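Long-range contacts in HAD hydrolase, family IA, variant 3 (Entamoeba histolytica, PDB 6W04), which is probably a magnesium-dependent hydrolase of the haloacid dehalogenase (HAD) superfamily, with a magnesium ion bound in its active site and a substrate not yet established: residues A[1-7]-A[163-169]; A[30-35]-A[51-56]; A[105-109]-A[129-135]. One frame throughout, in Å; residues are numbered along the deposited sequence.

The chain opens with strand 3-7, the partner that residues 163-169 rejoin only after more than 150 residues, so interaction 1 closes the longest loop and the other two nest inside it. Soon after strand 3-7 the chain runs out into a helical insertion, probably the cap domain, where interaction 2 closes a short loop by bringing the end of helix 16-31 and the turn after it against helix 48-56; its centre is about 35 Å from that of interaction 1. Back in the parallel sheet, interaction 3 follows in series, closing the crossover from strand 105-112 to strand 135-137. Interactions 1 and 3 meet along strand 3-7, where Phe6 hydrogen-bonds to Thr106 and Ala108, whereas interaction 2 touches neither.

Interaction 1: A[1-7]-A[163-169]; sequences MEAVLFD and HCIVFED. With MG (magnesium ion), chain B.
This is a parallel strand pairing in the middle of the Rossmann-like HAD sheet, joining strands 3-7 and 164-168, whose axes approach to 4.6 Å at 18°. The register pairs Ala3 with Cys164, Val4 with Ile165, Leu5 with Val166 and Phe6 with Phe167. Backbone hydrogen bonds run Glu2 N to His163 O (2.8 Å), Ile165 N to Ala3 O (3.1 Å), Leu5 N to Ile165 O (2.7 Å), Phe167 N to Leu5 O (3.1 Å) and Asp7 N to Phe167 O (3.1 Å). On one face the m rotamers of Phe6 and Phe167 set their rings nearly parallel but slid, centroids 5.4 Å apart; Leu5 and Val166 lie on the other. At the C-terminal ends, Asp7 OD2 and Asp169 OD2 each bind magnesium at 2.1 Å, with Asn9 and two waters; Lys144 forms salt bridges with Asp7 and Glu168, and Tyr150 hydrogen-bonds to Glu168 and Thr11 to Asp169. Metal and lysine offset the clustered carboxylate charge; the position of Asp7 is consistent with the nucleophilic aspartate of HAD enzymes.

Interaction 2: A[30-35]-A[51-56]; sequences IRGTPL and LIEHIL
Ile55 has the most surface covered here, with Ile30 and Leu35 packed against it. It lies on helix 48-56, whose turns are held by Ile55 N to Leu51 O (3.0 Å) and Leu56 N to Ile52 O (2.8 Å). Residues 30-31 end helix 16-31, Gly32 leaves it with phi 97°, and extended residues 33-35 bring the chain back; the nearest CA pair is Arg31 and Ile55, 6.5 Å apart. Ile30, rotamer mt, places CG2 3.7 Å from Ile55 CG2 and 3.6 Å from Leu56 CD2. Leu35, also mt, places CD2 4.0 Å from Ile55 CG1 and 3.9 Å from His54 CD2, and CD1 4.2 Å from Leu51 CD1. Arg31, chi1 p and otherwise extended, binds the turn through NE to Thr33 O (2.9 Å) and NH2 to Pro34 O (3.0 Å). A water joins Arg31 NH1 to His54 O, 2.8 Å from each, and Glu39 forms a salt bridge with Arg31 and a hydrogen bond with His54. In this helical insertion after strand 3-7, probably the cap domain as in related HAD enzymes, the end of helix 16-31 thus packs on helix 48-56 through aliphatic groups, with polar links relayed by water and Glu39.

Interaction 3: A[105-109]-A[129-135]; sequences FTIAT and FDIDKII
The apolar centre is the ring of Phe129, the residue with the most surface covered in this contact, held between two side chains of strand 105-112. Phe105, chi1 p, turns its edge toward one face of the Phe129 ring in an offset edge-to-face stack, with centroids 5.2 Å apart, planes at 84° and Phe105 CD1 3.5 Å from Phe129 CE1. Over the opposite face, Ile107, rotamer mt, makes a CH-pi contact, its CD1 lying 3.7 Å from the Phe129 ring centroid. Thr106 CA meets the ring edge, 3.7 Å from Phe129 CE1. Further along, Ile107 CG2 packs on Ile134 CG2 at 4.1 Å and Ala108 CB on Ile135 CB at 4.2 Å.

Beyond this core the two backbones pair in parallel, with Ala108 opposite Ile135 at a CA-CA distance of 4.5 Å. Ile135 N donates to Ile107 O and Thr109 N to Ile135 O, both at 2.8 Å. At the polar edge Thr106, chi1 t, donates from OG1 to Lys133 O at 2.7 Å, and a water bridges Thr106 OG1 (2.9 Å) and Asp130 O (2.8 Å). Residues 130-133 form a tight turn: Asp130 OD1 accepts from Asp132 N at 3.0 Å, an Asx turn, and Lys133 N donates to Asp130 O at 2.9 Å.

The arrangement closes the crossover through helix 113-123 and starts strand 135-137, one of the sheet's two edge strands. Helix 148-157 covers the side chains of Ala108 and Ile135, Phe95 of helix 91-100 stacks edge-to-face with Phe129, and strand 3-7 pairs with the other edge of strand 105-112.

Interaction 1: A[1-7]-A[163-169]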
loop_
_atom_site.group_PDB
_atom_site.type_symbol
_atom_site.label_atom_id
_atom_site.label_comp_id
_atom_site.label_asym_id
_atom_site.label_seq_id
_atom_site.Cartn_x
_atom_site.Cartn_y
_atom_site.Cartn_z
ATOM N N MET A 1 16.010 2.831 15.731
ATOM C CA MET A 1 15.211 2.896 14.510
ATOM C C MET A 1 15.843 3.850 13.503
ATOM O O MET A 1 16.103 5.010 13.812
ATOM C CB MET A 1 13.781 3.336 14.824
ATOM C CG MET A 1 12.955 3.622 13.584
ATOM S SD MET A 1 11.234 4.052 13.912
ATOM C CE MET A 1 11.427 5.488 14.955
ATOM N N GLU A 2 16.089 3.357 12.292
ATOM C CA GLU A 2 16.783 4.154 11.293
ATOM C C GLU A 2 15.851 4.790 10.273
ATOM O O GLU A 2 16.192 5.846 9.729
ATOM C CB GLU A 2 17.841 3.301 10.573
ATOM C CG GLU A 2 19.048 2.979 11.462
ATOM C CD GLU A 2 20.121 2.157 10.764
ATOM O OE1 GLU A 2 20.126 2.109 9.522
ATOM O OE2 GLU A 2 20.972 1.557 11.461
ATOM N N ALA A 3 14.683 4.200 10.019
ATOM C CA ALA A 3 13.779 4.740 9.018
ATOM C C ALA A 3 12.388 4.168 9.228
ATOM O O ALA A 3 12.197 3.177 9.938
ATOM C CB ALA A 3 14.265 4.441 7.594
ATOM N N VAL A 4 11.418 4.829 8.605
ATOM C CA VAL A 4 10.043 4.352 8.501
ATOM C C VAL A 4 9.697 4.215 7.028
ATOM O O VAL A 4 9.906 5.151 6.248
ATOM C CB VAL A 4 9.052 5.312 9.180
ATOM C CG1 VAL A 4 7.620 4.807 9.011
ATOM C CG2 VAL A 4 9.428 5.529 10.633
ATOM N N LEU A 5 9.150 3.067 6.645
ATOM C CA LEU A 5 8.750 2.832 5.259
ATOM C C LEU A 5 7.236 2.690 5.250
ATOM O O LEU A 5 6.702 1.744 5.838
ATOM C CB LEU A 5 9.439 1.582 4.702
ATOM C CG LEU A 5 10.939 1.508 5.045
ATOM C CD1 LEU A 5 11.582 0.197 4.541
ATOM C CD2 LEU A 5 11.675 2.753 4.501
ATOM N N PHE A 6 6.539 3.647 4.627
ATOM C CA PHE A 6 5.078 3.598 4.544
ATOM C C PHE A 6 4.604 2.948 3.244
ATOM O O PHE A 6 4.926 3.427 2.146
ATOM C CB PHE A 6 4.455 4.993 4.590
ATOM C CG PHE A 6 4.714 5.772 5.861
ATOM C CD1 PHE A 6 3.810 5.719 6.911
ATOM C CD2 PHE A 6 5.795 6.638 5.948
ATOM C CE1 PHE A 6 4.008 6.482 8.072
ATOM C CE2 PHE A 6 6.018 7.389 7.113
ATOM C CZ PHE A 6 5.121 7.316 8.159
ATOM N N ASP A 7 3.758 1.931 3.370
ATOM C CA ASP A 7 2.899 1.549 2.248
ATOM C C ASP A 7 1.903 2.666 1.993
ATOM O O ASP A 7 1.619 3.470 2.882
ATOM C CB ASP A 7 2.157 0.259 2.573
ATOM C CG ASP A 7 1.243 -0.193 1.462
ATOM O OD1 ASP A 7 1.683 -0.217 0.292
ATOM O OD2 ASP A 7 0.088 -0.553 1.770
ATOM N N HIS A 163 16.542 -2.187 10.770
ATOM C CA HIS A 163 16.197 -1.123 11.696
ATOM C C HIS A 163 15.112 -0.225 11.117
ATOM O O HIS A 163 14.986 0.942 11.499
ATOM C CB HIS A 163 17.450 -0.342 12.078
ATOM C CG HIS A 163 18.493 -1.202 12.722
ATOM N ND1 HIS A 163 19.617 -1.636 12.055
ATOM C CD2 HIS A 163 18.542 -1.768 13.950
ATOM C CE1 HIS A 163 20.336 -2.402 12.858
ATOM N NE2 HIS A 163 19.704 -2.498 14.014
ATOM N N CYS A 164 14.310 -0.774 10.210
ATOM C CA CYS A 164 13.202 -0.058 9.594
ATOM C C CYS A 164 11.869 -0.555 10.138
ATOM O O CYS A 164 11.650 -1.766 10.274
ATOM C CB CYS A 164 13.205 -0.218 8.065
ATOM S SG CYS A 164 14.517 0.695 7.220
ATOM N N ILE A 165 10.982 0.391 10.434
ATOM C CA ILE A 165 9.562 0.123 10.616
ATOM C C ILE A 165 8.873 0.177 9.258
ATOM O O ILE A 165 9.143 1.069 8.445
ATOM C CB ILE A 165 8.935 1.138 11.590
ATOM C CG1 ILE A 165 9.502 0.928 12.992
ATOM C CG2 ILE A 165 7.421 1.015 11.568
ATOM C CD1 ILE A 165 9.057 -0.393 13.666
ATOM N N VAL A 166 7.985 -0.789 9.006
ATOM C CA VAL A 166 7.104 -0.795 7.851
ATOM C C VAL A 166 5.665 -0.786 8.349
ATOM O O VAL A 166 5.298 -1.600 9.202
ATOM C CB VAL A 166 7.359 -2.012 6.947
ATOM C CG1 VAL A 166 6.278 -2.098 5.854
ATOM C CG2 VAL A 166 8.758 -1.923 6.348
ATOM N N PHE A 167 4.867 0.156 7.839
ATOM C CA PHE A 167 3.422 0.195 8.050
ATOM C C PHE A 167 2.751 -0.430 6.831
ATOM O O PHE A 167 3.008 -0.009 5.702
ATOM C CB PHE A 167 2.919 1.628 8.232
ATOM C CG PHE A 167 3.309 2.256 9.566
ATOM C CD1 PHE A 167 4.321 3.197 9.638
ATOM C CD2 PHE A 167 2.626 1.926 10.722
ATOM C CE1 PHE A 167 4.662 3.805 10.852
ATOM C CE2 PHE A 167 2.960 2.505 11.949
ATOM C CZ PHE A 167 3.982 3.447 12.006
ATOM N N GLU A 168 1.903 -1.426 7.058
ATOM C CA GLU A 168 1.328 -2.184 5.955
ATOM C C GLU A 168 -0.084 -2.600 6.340
ATOM O O GLU A 168 -0.404 -2.698 7.526
ATOM C CB GLU A 168 2.180 -3.418 5.633
ATOM C CG GLU A 168 3.144 -3.227 4.509
ATOM C CD GLU A 168 2.447 -3.266 3.162
ATOM O OE1 GLU A 168 1.186 -3.371 3.134
ATOM O OE2 GLU A 168 3.165 -3.204 2.139
ATOM N N ASP A 169 -0.928 -2.857 5.323
ATOM C CA ASP A 169 -2.337 -3.182 5.561
ATOM C C ASP A 169 -2.774 -4.536 5.019
ATOM O O ASP A 169 -3.935 -4.916 5.224
ATOM C CB ASP A 169 -3.259 -2.108 4.963
ATOM C CG ASP A 169 -3.237 -2.090 3.443
ATOM O OD1 ASP A 169 -4.309 -2.270 2.818
ATOM O OD2 ASP A 169 -2.143 -1.876 2.872
HETATM MG MG MG B . -1.520 -1.505 0.913
HETATM O O HOH W 1 -0.236 -3.206 1.001
HETATM O O HOH W 2 -3.443 -2.397 0.306
#

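Interaction 2: A[30-35]-A[51-56]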
loop_
_atom_site.group_PDB
_atom_site.type_symbol
_atom_site.label_atom_id
_atom_site.label_comp_id
_atom_site.label_asym_id
_atom_site.label_seq_id
_atom_site.Cartn_x
_atom_site.Cartn_y
_atom_site.Cartn_z
ATOM N N ILE A 30 -17.751 -5.122 -18.625
ATOM C CA ILE A 30 -17.164 -6.198 -19.420
ATOM C C ILE A 30 -18.093 -7.390 -19.507
ATOM O O ILE A 30 -18.399 -7.888 -20.597
ATOM C CB ILE A 30 -15.793 -6.613 -18.838
ATOM C CG1 ILE A 30 -14.766 -5.499 -19.045
ATOM C CG2 ILE A 30 -15.325 -7.947 -19.515
ATOM C CD1 ILE A 30 -13.575 -5.554 -18.091
ATOM N N ARG A 31 -18.546 -7.891 -18.366
ATOM C CA ARG A 31 -19.371 -9.088 -18.379
ATOM C C ARG A 31 -20.856 -8.793 -18.248
ATOM O O ARG A 31 -21.674 -9.697 -18.472
ATOM C CB ARG A 31 -18.904 -10.059 -17.275
ATOM C CG ARG A 31 -19.390 -9.719 -15.861
ATOM C CD ARG A 31 -18.791 -10.671 -14.822
ATOM N NE ARG A 31 -19.384 -10.426 -13.518
ATOM C CZ ARG A 31 -19.146 -11.113 -12.402
ATOM N NH1 ARG A 31 -18.275 -12.113 -12.375
ATOM N NH2 ARG A 31 -19.799 -10.788 -11.291
ATOM N N GLY A 32 -21.239 -7.550 -17.943
ATOM C CA GLY A 32 -22.642 -7.203 -17.854
ATOM C C GLY A 32 -23.222 -7.228 -16.454
ATOM O O GLY A 32 -24.393 -6.872 -16.286
ATOM N N THR A 33 -22.461 -7.677 -15.453
ATOM C CA THR A 33 -22.918 -7.678 -14.071
ATOM C C THR A 33 -21.735 -7.306 -13.192
ATOM O O THR A 33 -20.603 -7.742 -13.456
ATOM C CB THR A 33 -23.479 -9.034 -13.617
ATOM O OG1 THR A 33 -22.450 -10.018 -13.693
ATOM C CG2 THR A 33 -24.652 -9.458 -14.483
ATOM N N PRO A 34 -21.960 -6.500 -12.152
ATOM C CA PRO A 34 -20.872 -6.170 -11.225
ATOM C C PRO A 34 -20.477 -7.378 -10.387
ATOM O O PRO A 34 -21.228 -8.348 -10.243
ATOM C CB PRO A 34 -21.473 -5.058 -10.346
ATOM C CG PRO A 34 -22.930 -5.189 -10.460
ATOM C CD PRO A 34 -23.248 -5.920 -11.754
ATOM N N LEU A 35 -19.279 -7.304 -9.810
ATOM C CA LEU A 35 -18.882 -8.304 -8.822
ATOM C C LEU A 35 -19.802 -8.210 -7.613
ATOM O O LEU A 35 -20.160 -7.116 -7.182
ATOM C CB LEU A 35 -17.429 -8.092 -8.379
ATOM C CG LEU A 35 -16.289 -8.124 -9.399
ATOM C CD1 LEU A 35 -14.964 -7.837 -8.674
ATOM C CD2 LEU A 35 -16.218 -9.491 -10.153
ATOM N N LEU A 51 -7.852 -10.417 -11.370
ATOM C CA LEU A 51 -9.190 -9.829 -11.342
ATOM C C LEU A 51 -9.821 -9.843 -12.731
ATOM O O LEU A 51 -10.978 -10.256 -12.906
ATOM C CB LEU A 51 -9.126 -8.394 -10.804
ATOM C CG LEU A 51 -9.324 -8.158 -9.301
ATOM C CD1 LEU A 51 -10.767 -8.321 -8.923
ATOM C CD2 LEU A 51 -8.477 -9.082 -8.468
ATOM N N ILE A 52 -9.071 -9.400 -13.736
ATOM C CA ILE A 52 -9.620 -9.350 -15.093
ATOM C C ILE A 52 -9.931 -10.751 -15.596
ATOM O O ILE A 52 -10.972 -10.983 -16.235
ATOM C CB ILE A 52 -8.651 -8.618 -16.036
ATOM C CG1 ILE A 52 -8.403 -7.202 -15.526
ATOM C CG2 ILE A 52 -9.231 -8.626 -17.462
ATOM C CD1 ILE A 52 -7.007 -6.637 -15.878
ATOM N N GLU A 53 -9.027 -11.707 -15.326
ATOM C CA GLU A 53 -9.281 -13.095 -15.696
ATOM C C GLU A 53 -10.535 -13.634 -15.021
ATOM O O GLU A 53 -11.284 -14.400 -15.628
ATOM C CB GLU A 53 -8.068 -13.978 -15.357
ATOM C CG GLU A 53 -6.859 -13.621 -16.245
ATOM C CD GLU A 53 -5.596 -14.354 -15.852
ATOM O OE1 GLU A 53 -5.486 -14.745 -14.669
ATOM O OE2 GLU A 53 -4.743 -14.568 -16.742
ATOM N N HIS A 54 -10.768 -13.271 -13.760
ATOM C CA HIS A 54 -12.018 -13.670 -13.120
ATOM C C HIS A 54 -13.219 -13.105 -13.870
ATOM O O HIS A 54 -14.194 -13.821 -14.134
ATOM C CB HIS A 54 -12.071 -13.201 -11.670
ATOM C CG HIS A 54 -13.356 -13.558 -10.992
ATOM N ND1 HIS A 54 -13.547 -14.771 -10.366
ATOM C CD2 HIS A 54 -14.524 -12.889 -10.882
ATOM C CE1 HIS A 54 -14.779 -14.826 -9.884
ATOM N NE2 HIS A 54 -15.387 -13.688 -10.172
ATOM N N ILE A 55 -13.159 -11.822 -14.220
ATOM C CA ILE A 55 -14.284 -11.141 -14.862
ATOM C C ILE A 55 -14.556 -11.728 -16.245
ATOM O O ILE A 55 -15.711 -11.960 -16.617
ATOM C CB ILE A 55 -13.997 -9.628 -14.934
ATOM C CG1 ILE A 55 -14.054 -9.016 -13.519
ATOM C CG2 ILE A 55 -14.973 -8.943 -15.926
ATOM C CD1 ILE A 55 -13.409 -7.615 -13.385
ATOM N N LEU A 56 -13.503 -11.982 -17.027
ATOM C CA LEU A 56 -13.667 -12.654 -18.315
ATOM C C LEU A 56 -13.927 -14.151 -18.171
ATOM O O LEU A 56 -14.398 -14.786 -19.125
ATOM C CB LEU A 56 -12.416 -12.434 -19.179
ATOM C CG LEU A 56 -12.133 -10.989 -19.569
ATOM C CD1 LEU A 56 -10.684 -10.861 -20.010
ATOM C CD2 LEU A 56 -13.094 -10.549 -20.677
HETATM O O HOH W 3 -17.032 -13.804 -14.283
#

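Interaction 3: A[105-109]-A[129-135]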
loop_
_atom_site.group_PDB
_atom_site.type_symbol
_atom_site.label_atom_id
_atom_site.label_comp_id
_atom_site.label_asym_id
_atom_site.label_seq_id
_atom_site.Cartn_x
_atom_site.Cartn_y
_atom_site.Cartn_z
ATOM N N PHE A 105 12.193 8.778 6.154
ATOM C CA PHE A 105 11.017 7.976 5.882
ATOM C C PHE A 105 10.652 8.150 4.417
ATOM O O PHE A 105 10.934 9.189 3.809
ATOM C CB PHE A 105 9.827 8.359 6.780
ATOM C CG PHE A 105 9.411 9.813 6.688
ATOM C CD1 PHE A 105 8.389 10.203 5.828
ATOM C CD2 PHE A 105 10.020 10.786 7.487
ATOM C CE1 PHE A 105 7.976 11.541 5.746
ATOM C CE2 PHE A 105 9.631 12.144 7.411
ATOM C CZ PHE A 105 8.602 12.525 6.545
ATOM N N THR A 106 10.014 7.132 3.857
ATOM C CA THR A 106 9.554 7.251 2.485
ATOM C C THR A 106 8.353 6.341 2.283
ATOM O O THR A 106 7.970 5.566 3.169
ATOM C CB THR A 106 10.667 6.915 1.484
ATOM O OG1 THR A 106 10.235 7.311 0.176
ATOM C CG2 THR A 106 10.985 5.392 1.476
ATOM N N ILE A 107 7.785 6.436 1.089
ATOM C CA ILE A 107 6.655 5.634 0.648
ATOM C C ILE A 107 7.153 4.535 -0.279
ATOM O O ILE A 107 8.036 4.767 -1.121
ATOM C CB ILE A 107 5.618 6.516 -0.066
ATOM C CG1 ILE A 107 4.870 7.385 0.944
ATOM C CG2 ILE A 107 4.633 5.630 -0.879
ATOM C CD1 ILE A 107 4.100 8.585 0.292
ATOM N N ALA A 108 6.593 3.333 -0.120
ATOM C CA ALA A 108 6.720 2.255 -1.090
ATOM C C ALA A 108 5.309 1.827 -1.470
ATOM O O ALA A 108 4.446 1.685 -0.598
ATOM C CB ALA A 108 7.512 1.080 -0.523
ATOM N N THR A 109 5.051 1.659 -2.757
ATOM C CA THR A 109 3.721 1.254 -3.167
ATOM C C THR A 109 3.837 0.283 -4.328
ATOM O O THR A 109 4.779 0.353 -5.120
ATOM C CB THR A 109 2.859 2.482 -3.545
ATOM O OG1 THR A 109 1.603 2.059 -4.090
ATOM C CG2 THR A 109 3.561 3.359 -4.555
ATOM N N PHE A 129 7.939 14.394 1.343
ATOM C CA PHE A 129 8.691 13.329 0.690
ATOM C C PHE A 129 9.532 13.881 -0.448
ATOM O O PHE A 129 9.045 14.679 -1.259
ATOM C CB PHE A 129 7.734 12.266 0.125
ATOM C CG PHE A 129 6.982 11.533 1.185
ATOM C CD1 PHE A 129 7.527 10.405 1.779
ATOM C CD2 PHE A 129 5.752 11.987 1.619
ATOM C CE1 PHE A 129 6.842 9.719 2.764
ATOM C CE2 PHE A 129 5.064 11.307 2.625
ATOM C CZ PHE A 129 5.613 10.173 3.193
ATOM N N ASP A 130 10.775 13.421 -0.530
ATOM C CA ASP A 130 11.562 13.569 -1.747
ATOM C C ASP A 130 10.944 12.655 -2.797
ATOM O O ASP A 130 10.990 11.428 -2.642
ATOM C CB ASP A 130 13.018 13.204 -1.469
ATOM C CG ASP A 130 13.925 13.377 -2.684
ATOM O OD1 ASP A 130 13.428 13.421 -3.836
ATOM O OD2 ASP A 130 15.158 13.452 -2.480
ATOM N N ILE A 131 10.381 13.245 -3.863
ATOM C CA ILE A 131 9.635 12.457 -4.851
ATOM C C ILE A 131 10.522 11.405 -5.502
ATOM O O ILE A 131 10.030 10.368 -5.944
ATOM C CB ILE A 131 8.974 13.354 -5.932
ATOM C CG1 ILE A 131 10.007 14.147 -6.727
ATOM C CG2 ILE A 131 7.948 14.289 -5.345
ATOM C CD1 ILE A 131 9.383 15.004 -7.819
ATOM N N ASP A 132 11.830 11.647 -5.577
ATOM C CA ASP A 132 12.735 10.687 -6.201
ATOM C C ASP A 132 13.041 9.476 -5.312
ATOM O O ASP A 132 13.546 8.474 -5.823
ATOM C CB ASP A 132 14.034 11.399 -6.603
ATOM C CG ASP A 132 15.057 10.464 -7.238
ATOM O OD1 ASP A 132 14.709 9.714 -8.173
ATOM O OD2 ASP A 132 16.231 10.493 -6.802
ATOM N N LYS A 133 12.727 9.533 -4.015
ATOM C CA LYS A 133 12.898 8.398 -3.103
ATOM C C LYS A 133 11.604 7.637 -2.834
ATOM O O LYS A 133 11.609 6.711 -2.017
ATOM C CB LYS A 133 13.499 8.867 -1.770
ATOM C CG LYS A 133 14.886 9.538 -1.916
ATOM C CD LYS A 133 15.457 9.954 -0.571
ATOM C CE LYS A 133 16.850 10.555 -0.737
ATOM N NZ LYS A 133 17.390 11.106 0.542
ATOM N N ILE A 134 10.498 8.016 -3.469
ATOM C CA ILE A 134 9.274 7.224 -3.388
ATOM C C ILE A 134 9.459 5.987 -4.259
ATOM O O ILE A 134 9.815 6.089 -5.438
ATOM C CB ILE A 134 8.055 8.046 -3.836
ATOM C CG1 ILE A 134 7.759 9.192 -2.853
ATOM C CG2 ILE A 134 6.828 7.147 -4.029
ATOM C CD1 ILE A 134 6.670 10.135 -3.318
ATOM N N ILE A 135 9.267 4.809 -3.676
ATOM C CA ILE A 135 9.432 3.557 -4.405
ATOM C C ILE A 135 8.072 3.136 -4.925
ATOM O O ILE A 135 7.112 3.021 -4.153
ATOM C CB ILE A 135 10.048 2.452 -3.526
ATOM C CG1 ILE A 135 11.363 2.933 -2.894
ATOM C CG2 ILE A 135 10.265 1.174 -4.359
ATOM C CD1 ILE A 135 12.325 3.559 -3.878
HETATM O O HOH W 4 10.779 10.101 -0.206
#